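PDB 2RJO: twin-arginine translocation pathway signal protein, which binds beta-D-galactopyranose and, as a periplasmic binding protein, probably captures the sugar for uptake across the inner membrane. Local coordinates for residues Thr16-Thr21 and Thr233-Val238; Ile152-Gly157 and Gly229-Gln234; Asp207-Ala212 and Ile225-Met230; Val238-Gly243 and Thr294-Val299. One frame throughout, in Å; residues are numbered along the deposited sequence.

Interaction 1 (Thr16-Thr21 and Thr233-Val238); sequences TNPYYT and TQPGLV. With GAL (beta-D-galactopyranose), chain B; SO4 (sulfate ion), chain D.
Tyr-19 and Thr-233 mark the closest backbone approach, their CA atoms 5.7 Å apart where the starts of helices 18-34 and 234-241 meet. Thr-233 presses its methyl against the first helix, CG2 lying 3.6 Å from Tyr-19 N and 4.0 Å from Tyr-19 CB. Its hydroxyl sits between backbone N and carbonyl carbon (chi1 67°) and turns back to its own helix, where as N-cap it accepts a weak bond from Gly-236 N. Pro-18 crosses this side chain obliquely, and its CB meets Pro-235 CD at 3.9 Å. In the two-lobed periplasmic binding protein fold, this pairing bridges the lobes beside the sugar cleft. Asn-17 serves both helix and cleft: OD1 caps Tyr-19 N at 2.7 Å, the donor standing above the carbonyl plane, while ND2 donates to O4 of a sulfate, probably from the crystallisation liquor, at 2.6 Å, and weakly to galactose O2. With CG anti to its backbone N (chi1 168°), Tyr-19 lays one ring face under the sugar, C3 over the ring centre; its OH is bonded to Trp-95. Tyr-20 OH is bonded to Asp-70, and its ring edge meets the sulfate.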
loop_
_atom_site.group_PDB
_atom_site.type_symbol
_atom_site.label_atom_id
_atom_site.label_comp_id
_atom_site.label_asym_id
_atom_site.label_seq_id
_atom_site.Cartn_x
_atom_site.Cartn_y
_atom_site.Cartn_z
ATOM N N THR A 16 10.749 5.363 -6.289
ATOM C CA THR A 16 10.204 6.526 -6.986
ATOM C C THR A 16 8.816 6.925 -6.488
ATOM O O THR A 16 8.396 8.061 -6.680
ATOM C CB THR A 16 10.177 6.303 -8.529
ATOM O OG1 THR A 16 9.325 7.285 -9.137
ATOM C CG2 THR A 16 9.675 4.920 -8.883
ATOM N N ASN A 17 8.119 5.988 -5.842
ATOM C CA ASN A 17 6.784 6.219 -5.280
ATOM C C ASN A 17 6.971 6.636 -3.828
ATOM O O ASN A 17 7.473 5.854 -3.021
ATOM C CB ASN A 17 5.967 4.919 -5.329
ATOM C CG ASN A 17 4.546 5.080 -4.772
ATOM O OD1 ASN A 17 4.281 5.952 -3.947
ATOM N ND2 ASN A 17 3.638 4.218 -5.214
ATOM N N PRO A 18 6.560 7.862 -3.468
ATOM C CA PRO A 18 6.721 8.315 -2.080
ATOM C C PRO A 18 6.160 7.344 -1.039
ATOM O O PRO A 18 6.584 7.335 0.121
ATOM C CB PRO A 18 6.037 9.685 -2.073
ATOM C CG PRO A 18 5.067 9.618 -3.228
ATOM C CD PRO A 18 5.844 8.865 -4.275
ATOM N N TYR A 19 5.208 6.518 -1.454
ATOM C CA TYR A 19 4.640 5.532 -0.545
ATOM C C TYR A 19 5.779 4.662 -0.005
ATOM O O TYR A 19 5.901 4.460 1.199
ATOM C CB TYR A 19 3.622 4.647 -1.279
ATOM C CG TYR A 19 3.218 3.435 -0.478
ATOM C CD1 TYR A 19 2.235 3.516 0.508
ATOM C CD2 TYR A 19 3.863 2.216 -0.665
ATOM C CE1 TYR A 19 1.904 2.401 1.293
ATOM C CE2 TYR A 19 3.548 1.100 0.112
ATOM C CZ TYR A 19 2.570 1.194 1.088
ATOM O OH TYR A 19 2.271 0.083 1.848
ATOM N N TYR A 20 6.606 4.158 -0.914
ATOM C CA TYR A 20 7.730 3.301 -0.566
ATOM C C TYR A 20 8.904 4.053 0.036
ATOM O O TYR A 20 9.737 3.455 0.723
ATOM C CB TYR A 20 8.188 2.513 -1.801
ATOM C CG TYR A 20 7.236 1.400 -2.172
ATOM C CD1 TYR A 20 6.676 1.324 -3.447
ATOM C CD2 TYR A 20 6.885 0.420 -1.242
ATOM C CE1 TYR A 20 5.785 0.294 -3.788
ATOM C CE2 TYR A 20 5.998 -0.613 -1.573
ATOM C CZ TYR A 20 5.454 -0.667 -2.848
ATOM O OH TYR A 20 4.579 -1.678 -3.181
ATOM N N THR A 21 8.993 5.354 -0.230
ATOM C CA THR A 21 10.074 6.135 0.339
ATOM C C THR A 21 9.890 6.101 1.854
ATOM O O THR A 21 10.852 5.934 2.599
ATOM C CB THR A 21 10.038 7.594 -0.135
ATOM O OG1 THR A 21 10.224 7.640 -1.557
ATOM C CG2 THR A 21 11.151 8.388 0.536
ATOM N N THR A 233 0.452 9.809 1.293
ATOM C CA THR A 233 1.851 10.214 1.212
ATOM C C THR A 233 1.947 11.737 1.316
ATOM O O THR A 233 1.015 12.447 0.945
ATOM C CB THR A 233 2.486 9.760 -0.123
ATOM O OG1 THR A 233 1.878 10.465 -1.214
ATOM C CG2 THR A 233 2.281 8.268 -0.327
ATOM N N GLN A 234 3.074 12.229 1.821
ATOM C CA GLN A 234 3.285 13.660 1.978
ATOM C C GLN A 234 2.907 14.470 0.733
ATOM O O GLN A 234 2.174 15.447 0.838
ATOM C CB GLN A 234 4.738 13.916 2.397
ATOM C CG GLN A 234 5.389 15.171 1.834
ATOM C CD GLN A 234 4.819 16.473 2.385
ATOM O OE1 GLN A 234 5.212 17.574 1.951
ATOM N NE2 GLN A 234 3.902 16.363 3.346
ATOM N N PRO A 235 3.383 14.070 -0.458
ATOM C CA PRO A 235 3.027 14.834 -1.662
ATOM C C PRO A 235 1.528 14.786 -1.914
ATOM O O PRO A 235 0.949 15.731 -2.448
ATOM C CB PRO A 235 3.806 14.130 -2.769
ATOM C CG PRO A 235 4.977 13.569 -2.062
ATOM C CD PRO A 235 4.333 13.005 -0.807
ATOM N N GLY A 236 0.907 13.674 -1.540
ATOM C CA GLY A 236 -0.524 13.547 -1.716
ATOM C C GLY A 236 -1.228 14.489 -0.757
ATOM O O GLY A 236 -2.213 15.139 -1.119
ATOM N N LEU A 237 -0.714 14.571 0.469
ATOM C CA LEU A 237 -1.288 15.435 1.494
ATOM C C LEU A 237 -1.200 16.900 1.080
ATOM O O LEU A 237 -2.114 17.686 1.339
ATOM C CB LEU A 237 -0.561 15.237 2.832
ATOM C CG LEU A 237 -0.703 13.868 3.491
ATOM C CD1 LEU A 237 0.125 13.811 4.769
ATOM C CD2 LEU A 237 -2.162 13.595 3.782
ATOM N N VAL A 238 -0.090 17.263 0.448
ATOM C CA VAL A 238 0.103 18.634 -0.012
ATOM C C VAL A 238 -0.975 18.966 -1.042
ATOM O O VAL A 238 -1.590 20.036 -0.997
ATOM C CB VAL A 238 1.489 18.807 -0.641
ATOM C CG1 VAL A 238 1.624 20.183 -1.261
ATOM C CG2 VAL A 238 2.548 18.608 0.419
HETATM C C1 GAL B . 1.975 0.595 -4.190
HETATM C C2 GAL B . 0.709 1.389 -3.790
HETATM C C3 GAL B . 0.151 0.801 -2.475
HETATM C C4 GAL B . -0.186 -0.683 -2.704
HETATM C C5 GAL B . 1.132 -1.386 -3.133
HETATM C C6 GAL B . 0.839 -2.852 -3.376
HETATM O O1 GAL B . 2.489 1.128 -5.425
HETATM O O2 GAL B . 1.049 2.760 -3.586
HETATM O O3 GAL B . -1.035 1.493 -2.092
HETATM O O4 GAL B . -1.144 -0.781 -3.758
HETATM O O5 GAL B . 1.645 -0.809 -4.380
HETATM O O6 GAL B . 2.050 -3.475 -3.758
HETATM S S SO4 D . 5.310 1.484 -7.441
HETATM O O1 SO4 D . 6.755 1.140 -7.446
HETATM O O2 SO4 D . 4.484 0.259 -7.533
HETATM O O3 SO4 D . 5.010 2.409 -8.562
HETATM O O4 SO4 D . 4.995 2.153 -6.161
#

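Interaction 2 (Ile152-Gly157 and Gly229-Gln234). With GAL (beta-D-galactopyranose), chain B.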
loop_
_atom_site.group_PDB
_atom_site.type_symbol
_atom_site.label_atom_id
_atom_site.label_comp_id
_atom_site.label_asym_id
_atom_site.label_seq_id
_atom_site.Cartn_x
_atom_site.Cartn_y
_atom_site.Cartn_z
ATOM N N ILE A 152 -7.299 -4.890 -6.879
ATOM C CA ILE A 152 -8.546 -5.609 -7.083
ATOM C C ILE A 152 -9.611 -5.161 -6.083
ATOM O O ILE A 152 -10.769 -4.922 -6.451
ATOM C CB ILE A 152 -8.314 -7.145 -6.934
ATOM C CG1 ILE A 152 -7.430 -7.650 -8.068
ATOM C CG2 ILE A 152 -9.629 -7.887 -6.914
ATOM C CD1 ILE A 152 -7.016 -9.112 -7.906
ATOM N N GLU A 153 -9.219 -5.034 -4.821
ATOM C CA GLU A 153 -10.158 -4.631 -3.788
ATOM C C GLU A 153 -10.611 -3.179 -3.916
ATOM O O GLU A 153 -11.799 -2.909 -3.844
ATOM C CB GLU A 153 -9.559 -4.877 -2.397
ATOM C CG GLU A 153 -9.049 -6.289 -2.206
ATOM C CD GLU A 153 -8.757 -6.630 -0.754
ATOM O OE1 GLU A 153 -8.194 -5.777 -0.031
ATOM O OE2 GLU A 153 -9.080 -7.765 -0.342
ATOM N N ARG A 154 -9.674 -2.252 -4.111
ATOM C CA ARG A 154 -10.021 -0.832 -4.246
ATOM C C ARG A 154 -10.946 -0.613 -5.455
ATOM O O ARG A 154 -11.900 0.167 -5.398
ATOM C CB ARG A 154 -8.743 0.003 -4.383
ATOM C CG ARG A 154 -7.829 -0.119 -3.166
ATOM C CD ARG A 154 -6.454 0.514 -3.366
ATOM N NE ARG A 154 -5.563 0.167 -2.259
ATOM C CZ ARG A 154 -4.295 0.558 -2.145
ATOM N NH1 ARG A 154 -3.733 1.327 -3.075
ATOM N NH2 ARG A 154 -3.584 0.172 -1.093
ATOM N N LYS A 155 -10.656 -1.319 -6.541
ATOM C CA LYS A 155 -11.465 -1.232 -7.745
ATOM C C LYS A 155 -12.850 -1.772 -7.421
ATOM O O LYS A 155 -13.863 -1.296 -7.950
ATOM C CB LYS A 155 -10.861 -2.066 -8.865
ATOM C CG LYS A 155 -11.692 -2.054 -10.130
ATOM C CD LYS A 155 -11.134 -3.011 -11.153
ATOM C CE LYS A 155 -11.909 -2.915 -12.464
ATOM N NZ LYS A 155 -11.509 -4.000 -13.389
ATOM N N ALA A 156 -12.889 -2.768 -6.547
ATOM C CA ALA A 156 -14.150 -3.364 -6.148
ATOM C C ALA A 156 -14.899 -2.327 -5.323
ATOM O O ALA A 156 -16.126 -2.221 -5.396
ATOM C CB ALA A 156 -13.894 -4.629 -5.329
ATOM N N GLY A 157 -14.147 -1.559 -4.534
ATOM C CA GLY A 157 -14.753 -0.518 -3.728
ATOM C C GLY A 157 -15.342 0.561 -4.624
ATOM O O GLY A 157 -16.404 1.111 -4.320
ATOM N N GLY A 229 -7.163 9.733 -4.278
ATOM C CA GLY A 229 -6.091 8.761 -4.317
ATOM C C GLY A 229 -6.124 7.872 -3.091
ATOM O O GLY A 229 -7.175 7.713 -2.475
HETATM N N MSE A 230 -4.986 7.290 -2.742
HETATM C CA MSE A 230 -4.886 6.421 -1.577
HETATM C C MSE A 230 -3.425 6.188 -1.251
HETATM O O MSE A 230 -2.634 5.908 -2.141
HETATM C CB MSE A 230 -5.595 5.073 -1.819
HETATM C CG MSE A 230 -7.059 5.066 -1.380
HETATM SE SE MSE A 230 -7.931 3.473 -1.521
HETATM C CE MSE A 230 -8.712 3.672 -3.089
ATOM N N ASP A 231 -3.087 6.316 0.030
ATOM C CA ASP A 231 -1.730 6.129 0.538
ATOM C C ASP A 231 -1.451 7.161 1.624
ATOM O O ASP A 231 -0.843 6.845 2.639
ATOM C CB ASP A 231 -0.672 6.258 -0.573
ATOM C CG ASP A 231 -0.478 4.960 -1.363
ATOM O OD1 ASP A 231 -1.002 3.916 -0.923
ATOM O OD2 ASP A 231 0.203 4.983 -2.413
ATOM N N GLY A 232 -1.904 8.390 1.405
ATOM C CA GLY A 232 -1.687 9.443 2.376
ATOM C C GLY A 232 -0.241 9.893 2.423
ATOM O O GLY A 232 0.244 10.306 3.468
ATOM N N THR A 233 0.452 9.809 1.293
ATOM C CA THR A 233 1.851 10.214 1.212
ATOM C C THR A 233 1.947 11.737 1.316
ATOM O O THR A 233 1.015 12.447 0.945
ATOM C CB THR A 233 2.486 9.760 -0.123
ATOM O OG1 THR A 233 1.878 10.465 -1.214
ATOM C CG2 THR A 233 2.281 8.268 -0.327
ATOM N N GLN A 234 3.074 12.229 1.821
ATOM C CA GLN A 234 3.285 13.660 1.978
ATOM C C GLN A 234 2.907 14.470 0.733
ATOM O O GLN A 234 2.174 15.447 0.838
ATOM C CB GLN A 234 4.738 13.916 2.397
ATOM C CG GLN A 234 5.389 15.171 1.834
ATOM C CD GLN A 234 4.819 16.473 2.385
ATOM O OE1 GLN A 234 5.212 17.574 1.951
ATOM N NE2 GLN A 234 3.902 16.363 3.346
HETATM C C1 GAL B . 1.975 0.595 -4.190
HETATM C C2 GAL B . 0.709 1.389 -3.790
HETATM C C3 GAL B . 0.151 0.801 -2.475
HETATM C C4 GAL B . -0.186 -0.683 -2.704
HETATM C C5 GAL B . 1.132 -1.386 -3.133
HETATM C C6 GAL B . 0.839 -2.852 -3.376
HETATM O O1 GAL B . 2.489 1.128 -5.425
HETATM O O2 GAL B . 1.049 2.760 -3.586
HETATM O O3 GAL B . -1.035 1.493 -2.092
HETATM O O4 GAL B . -1.144 -0.781 -3.758
HETATM O O5 GAL B . 1.645 -0.809 -4.380
HETATM O O6 GAL B . 2.050 -3.475 -3.758
#
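Galactose O3 is gripped by three hydrogen bonds that join Arg-154 to Asp-231 across the pocket. Arg-154 NH1 reaches O3 at 2.9 Å and NH2 at 3.0 Å, a fork in which the oxygen faces the edge of the guanidinium, close to its plane. The O3 hydroxyl then gives its proton to Asp-231 OD1 at 2.7 Å. The other carboxylate oxygen, OD2, accepts from galactose O2, also at 2.7 Å, so the aspartate spans two neighbouring hydroxyls. Arg-154 NH1 and Asp-231 OD1 stay 4.3 Å apart, beyond a salt bridge, linked instead through the sugar oxygen O3. Extended from CG to NE, the arginine runs alongside selenomethionine Met-230 in the opposite sense: its CD lies 3.8 Å from Met-230 SE. Bent at chi3 (-96°), the selenomethionine brings its CE methyl to 3.9 Å from Arg-154 CB. Trp-95 adds a cation-pi contact to the arginine, Ala-204 O takes a further bond from NH1, and Trp-251 NE1 bonds weakly to Asp-231 OD1. Charged side chains on the hydroxyls, with aromatic rings against the sugar ring, are characteristic of periplasmic sugar-binding proteins. Here O3 accepts twice from the guanidinium and donates once to the carboxylate, a chain that probably polarises the hydroxyl and makes its bonds cooperative.

Interaction 3 (Asp207-Ala212 and Ile225-Met230)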
loop_
_atom_site.group_PDB
_atom_site.type_symbol
_atom_site.label_atom_id
_atom_site.label_comp_id
_atom_site.label_asym_id
_atom_site.label_seq_id
_atom_site.Cartn_x
_atom_site.Cartn_y
_atom_site.Cartn_z
ATOM N N ASP A 207 0.181 8.168 -6.120
ATOM C CA ASP A 207 1.089 8.397 -7.230
ATOM C C ASP A 207 0.329 8.594 -8.542
ATOM O O ASP A 207 0.620 9.526 -9.282
ATOM C CB ASP A 207 2.084 7.239 -7.362
ATOM C CG ASP A 207 3.423 7.685 -7.925
ATOM O OD1 ASP A 207 4.024 8.624 -7.357
ATOM O OD2 ASP A 207 3.894 7.104 -8.931
HETATM N N MSE A 208 -0.650 7.733 -8.815
HETATM C CA MSE A 208 -1.432 7.840 -10.046
HETATM C C MSE A 208 -2.302 9.104 -10.026
HETATM O O MSE A 208 -2.524 9.728 -11.060
HETATM C CB MSE A 208 -2.309 6.587 -10.261
HETATM C CG MSE A 208 -1.531 5.265 -10.420
HETATM SE SE MSE A 208 -2.468 3.869 -11.149
HETATM C CE MSE A 208 -3.673 3.576 -9.889
ATOM N N ALA A 209 -2.792 9.486 -8.852
ATOM C CA ALA A 209 -3.611 10.694 -8.743
ATOM C C ALA A 209 -2.755 11.924 -9.033
ATOM O O ALA A 209 -3.213 12.866 -9.678
ATOM C CB ALA A 209 -4.217 10.798 -7.352
ATOM N N LEU A 210 -1.513 11.914 -8.552
ATOM C CA LEU A 210 -0.604 13.040 -8.780
ATOM C C LEU A 210 -0.244 13.076 -10.254
ATOM O O LEU A 210 0.011 14.136 -10.814
ATOM C CB LEU A 210 0.666 12.906 -7.924
ATOM C CG LEU A 210 0.437 13.116 -6.420
ATOM C CD1 LEU A 210 1.704 12.816 -5.640
ATOM C CD2 LEU A 210 -0.009 14.541 -6.171
ATOM N N GLY A 211 -0.230 11.903 -10.877
ATOM C CA GLY A 211 0.072 11.826 -12.295
ATOM C C GLY A 211 -1.110 12.417 -13.034
ATOM O O GLY A 211 -0.942 13.137 -14.013
ATOM N N ALA A 212 -2.315 12.110 -12.557
ATOM C CA ALA A 212 -3.532 12.636 -13.158
ATOM C C ALA A 212 -3.557 14.163 -12.986
ATOM O O ALA A 212 -3.875 14.897 -13.918
ATOM C CB ALA A 212 -4.757 12.005 -12.495
ATOM N N ILE A 225 -11.254 19.913 -11.433
ATOM C CA ILE A 225 -11.773 18.568 -11.570
ATOM C C ILE A 225 -11.297 17.824 -10.322
ATOM O O ILE A 225 -10.095 17.683 -10.096
ATOM C CB ILE A 225 -11.230 17.890 -12.846
ATOM C CG1 ILE A 225 -11.743 18.635 -14.082
ATOM C CG2 ILE A 225 -11.672 16.433 -12.901
ATOM C CD1 ILE A 225 -11.124 18.161 -15.376
ATOM N N PRO A 226 -12.240 17.365 -9.477
ATOM C CA PRO A 226 -11.913 16.638 -8.246
ATOM C C PRO A 226 -11.246 15.288 -8.506
ATOM O O PRO A 226 -11.650 14.532 -9.386
ATOM C CB PRO A 226 -13.267 16.506 -7.562
ATOM C CG PRO A 226 -14.201 16.384 -8.704
ATOM C CD PRO A 226 -13.701 17.467 -9.637
ATOM N N VAL A 227 -10.215 14.996 -7.725
ATOM C CA VAL A 227 -9.476 13.755 -7.867
ATOM C C VAL A 227 -9.243 13.138 -6.506
ATOM O O VAL A 227 -9.124 13.857 -5.512
ATOM C CB VAL A 227 -8.111 14.010 -8.505
ATOM C CG1 VAL A 227 -7.427 12.687 -8.818
ATOM C CG2 VAL A 227 -8.272 14.862 -9.753
ATOM N N THR A 228 -9.194 11.809 -6.455
ATOM C CA THR A 228 -8.928 11.111 -5.202
ATOM C C THR A 228 -7.824 10.071 -5.379
ATOM O O THR A 228 -7.574 9.590 -6.485
ATOM C CB THR A 228 -10.175 10.403 -4.653
ATOM O OG1 THR A 228 -10.633 9.423 -5.592
ATOM C CG2 THR A 228 -11.270 11.406 -4.366
ATOM N N GLY A 229 -7.163 9.733 -4.278
ATOM C CA GLY A 229 -6.091 8.761 -4.317
ATOM C C GLY A 229 -6.124 7.872 -3.091
ATOM O O GLY A 229 -7.175 7.713 -2.475
HETATM N N MSE A 230 -4.986 7.290 -2.742
HETATM C CA MSE A 230 -4.886 6.421 -1.577
HETATM C C MSE A 230 -3.425 6.188 -1.251
HETATM O O MSE A 230 -2.634 5.908 -2.141
HETATM C CB MSE A 230 -5.595 5.073 -1.819
HETATM C CG MSE A 230 -7.059 5.066 -1.380
HETATM SE SE MSE A 230 -7.931 3.473 -1.521
HETATM C CE MSE A 230 -8.712 3.672 -3.089
#
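Helix 206-218 and strand 227-228 are successive parts of a beta-alpha-beta unit that starts with strand 198-203, and Ala-209 is where the helix touches down on the strand. Its CA lies 5.4 Å from Gly-229 CA. The CB methyl points at the strand and meets three neighbouring residues: Thr-228 O at 3.7 Å, Val-227 CG1 at 4.0 Å and Gly-229 CA at 4.1 Å. Val-227 comes up from the strand to one side of this methyl, its CG1 anti to the backbone N (chi1 -172°). Gly-229 has no side chain, and the helix can settle close over its backbone. A turn further on, Ala-212 also points its CB toward the strand but remains at a looser distance. The arrangement is the helix layer packed on one face of the parallel sheet in one lobe of the periplasmic binding protein fold; backbone bonds tie Thr-228 to Val-201 and Ala-203 of strand 198-203, and Val-227 and the following Gly-229 to Val-246 and Ala-247. Thr-228 points away from the helix, to the other face of the sheet, where it touches Trp-202 and, on helix 118-132, Thr-125 and Leu-129. On the helix side, Ala-209 also packs on Ala-203 and Leu-245, and Ala-212 on Met-187 of helix 180-194.

Interaction 4 (Val238-Gly243 and Thr294-Val299); sequences VAIKSG and TNVQDV
Ile-240 and Val-296 lie side by side, their side chains running in opposite senses, each offering the CG2 methyl of its beta-branch. Ile-240 CG2 meets Val-296 CG2 at 4.1 Å and Val-296 CB at the same 4.1 Å, while Val-296 CG2 also reaches Ile-240 CB at 4.2 Å. In both residues the touching CG2 is anti to its own backbone N. A chi1 of 65° tucks the second valine methyl, CG1, over the residue's own backbone, where it faces Lys-241 CB at 4.4 Å. Beyond that atom the lysine chain leads away, so its aliphatic root alone flanks the valine. Val-296, near the start of helix 296-302, fits against the last turn of helix 234-241. The helix it meets ends just afterwards in a Schellman motif: Gly-243 takes a positive phi of 79°, and its N bonds back to Ile-240 O at 3.1 Å. At the start of the other helix Asn-295 occupies the N-cap position without a capping bond from its side chain; its side-chain OD1 instead accepts from Thr-292 N and its ND2 donates to Phe-290 O, holding the turn that leaves strand 283-291. Ile-240 is further lined by Val-291 of that strand, by Ser-248 of strand 248-250 and by Leu-245, while Val-299, a turn after Val-296, packs on Val-291 and Asp-250.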
loop_
_atom_site.group_PDB
_atom_site.type_symbol
_atom_site.label_atom_id
_atom_site.label_comp_id
_atom_site.label_asym_id
_atom_site.label_seq_id
_atom_site.Cartn_x
_atom_site.Cartn_y
_atom_site.Cartn_z
ATOM N N VAL A 238 -0.090 17.263 0.448
ATOM C CA VAL A 238 0.103 18.634 -0.012
ATOM C C VAL A 238 -0.975 18.966 -1.042
ATOM O O VAL A 238 -1.590 20.036 -0.997
ATOM C CB VAL A 238 1.489 18.807 -0.641
ATOM C CG1 VAL A 238 1.624 20.183 -1.261
ATOM C CG2 VAL A 238 2.548 18.608 0.419
ATOM N N ALA A 239 -1.218 18.034 -1.956
ATOM C CA ALA A 239 -2.233 18.245 -2.978
ATOM C C ALA A 239 -3.603 18.377 -2.326
ATOM O O ALA A 239 -4.473 19.058 -2.852
ATOM C CB ALA A 239 -2.235 17.096 -3.965
ATOM N N ILE A 240 -3.808 17.728 -1.183
ATOM C CA ILE A 240 -5.110 17.831 -0.525
ATOM C C ILE A 240 -5.292 19.205 0.120
ATOM O O ILE A 240 -6.361 19.814 0.028
ATOM C CB ILE A 240 -5.302 16.745 0.564
ATOM C CG1 ILE A 240 -5.382 15.360 -0.083
ATOM C CG2 ILE A 240 -6.574 17.027 1.358
ATOM C CD1 ILE A 240 -5.570 14.246 0.901
ATOM N N LYS A 241 -4.250 19.698 0.775
ATOM C CA LYS A 241 -4.348 20.999 1.415
ATOM C C LYS A 241 -4.503 22.098 0.366
ATOM O O LYS A 241 -5.044 23.160 0.653
ATOM C CB LYS A 241 -3.109 21.286 2.265
ATOM C CG LYS A 241 -3.314 22.466 3.187
ATOM C CD LYS A 241 -2.142 23.437 3.179
ATOM C CE LYS A 241 -1.022 23.022 4.133
ATOM N NZ LYS A 241 -0.044 24.149 4.256
ATOM N N SER A 242 -4.031 21.833 -0.848
ATOM C CA SER A 242 -4.103 22.808 -1.932
ATOM C C SER A 242 -5.404 22.715 -2.716
ATOM O O SER A 242 -5.607 23.454 -3.677
ATOM C CB SER A 242 -2.926 22.616 -2.886
ATOM O OG SER A 242 -3.003 21.364 -3.547
ATOM N N GLY A 243 -6.279 21.802 -2.314
ATOM C CA GLY A 243 -7.554 21.651 -2.992
ATOM C C GLY A 243 -7.517 20.881 -4.300
ATOM O O GLY A 243 -8.533 20.765 -4.983
ATOM N N THR A 294 -10.468 18.602 5.910
ATOM C CA THR A 294 -10.880 18.853 7.286
ATOM C C THR A 294 -9.915 18.294 8.326
ATOM O O THR A 294 -9.779 18.858 9.411
ATOM C CB THR A 294 -12.300 18.326 7.544
ATOM O OG1 THR A 294 -12.313 16.900 7.471
ATOM C CG2 THR A 294 -13.257 18.895 6.503
ATOM N N ASN A 295 -9.219 17.212 8.000
ATOM C CA ASN A 295 -8.262 16.660 8.953
ATOM C C ASN A 295 -6.866 16.568 8.358
ATOM O O ASN A 295 -5.968 16.000 8.972
ATOM C CB ASN A 295 -8.704 15.270 9.406
ATOM C CG ASN A 295 -8.527 14.227 8.325
ATOM O OD1 ASN A 295 -8.752 14.506 7.152
ATOM N ND2 ASN A 295 -8.129 13.017 8.714
ATOM N N VAL A 296 -6.665 17.138 7.174
ATOM C CA VAL A 296 -5.355 17.039 6.542
ATOM C C VAL A 296 -4.207 17.590 7.382
ATOM O O VAL A 296 -3.135 17.003 7.427
ATOM C CB VAL A 296 -5.329 17.726 5.165
ATOM C CG1 VAL A 296 -5.547 19.228 5.311
ATOM C CG2 VAL A 296 -4.005 17.431 4.478
ATOM N N GLN A 297 -4.426 18.712 8.047
ATOM C CA GLN A 297 -3.369 19.294 8.852
ATOM C C GLN A 297 -2.870 18.325 9.928
ATOM O O GLN A 297 -1.674 18.278 10.212
ATOM C CB GLN A 297 -3.847 20.603 9.479
ATOM C CG GLN A 297 -2.774 21.357 10.246
ATOM C CD GLN A 297 -2.634 20.883 11.680
ATOM O OE1 GLN A 297 -3.605 20.902 12.447
ATOM N NE2 GLN A 297 -1.421 20.460 12.058
ATOM N N ASP A 298 -3.776 17.550 10.517
ATOM C CA ASP A 298 -3.384 16.589 11.543
ATOM C C ASP A 298 -2.562 15.442 10.979
ATOM O O ASP A 298 -1.612 14.979 11.616
ATOM C CB ASP A 298 -4.605 16.015 12.255
ATOM C CG ASP A 298 -5.248 17.014 13.165
ATOM O OD1 ASP A 298 -4.518 17.631 13.964
ATOM O OD2 ASP A 298 -6.478 17.178 13.090
ATOM N N VAL A 299 -2.924 14.977 9.787
ATOM C CA VAL A 299 -2.179 13.883 9.185
ATOM C C VAL A 299 -0.790 14.369 8.792
ATOM O O VAL A 299 0.190 13.650 8.971
ATOM C CB VAL A 299 -2.902 13.316 7.956
ATOM C CG1 VAL A 299 -2.075 12.192 7.347
ATOM C CG2 VAL A 299 -4.273 12.809 8.360
#

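In the fold
From the N terminus, interaction 1 opens first, at the start of helix 18-34, and closes the longest loop, some 210 residues, at helix 234-241, joining the two lobes at the sugar cleft. Interaction 2 opens on helix 149-163 and ends on residues 229-234, which overlap the closing segment of interaction 1 at Thr-233 and Gln-234; both touch the galactose. Interaction 3, nested inside the loop of interaction 1, closes a short crossover within one lobe and shares Gly-229 and Met-230 with interaction 2. Interaction 4 follows in series, starting from Val-238, which it shares with interaction 1, and ties the C-terminal end of helix 234-241 to helix 296-302; Leu-210 meets Ala-239 between interactions 3 and 4.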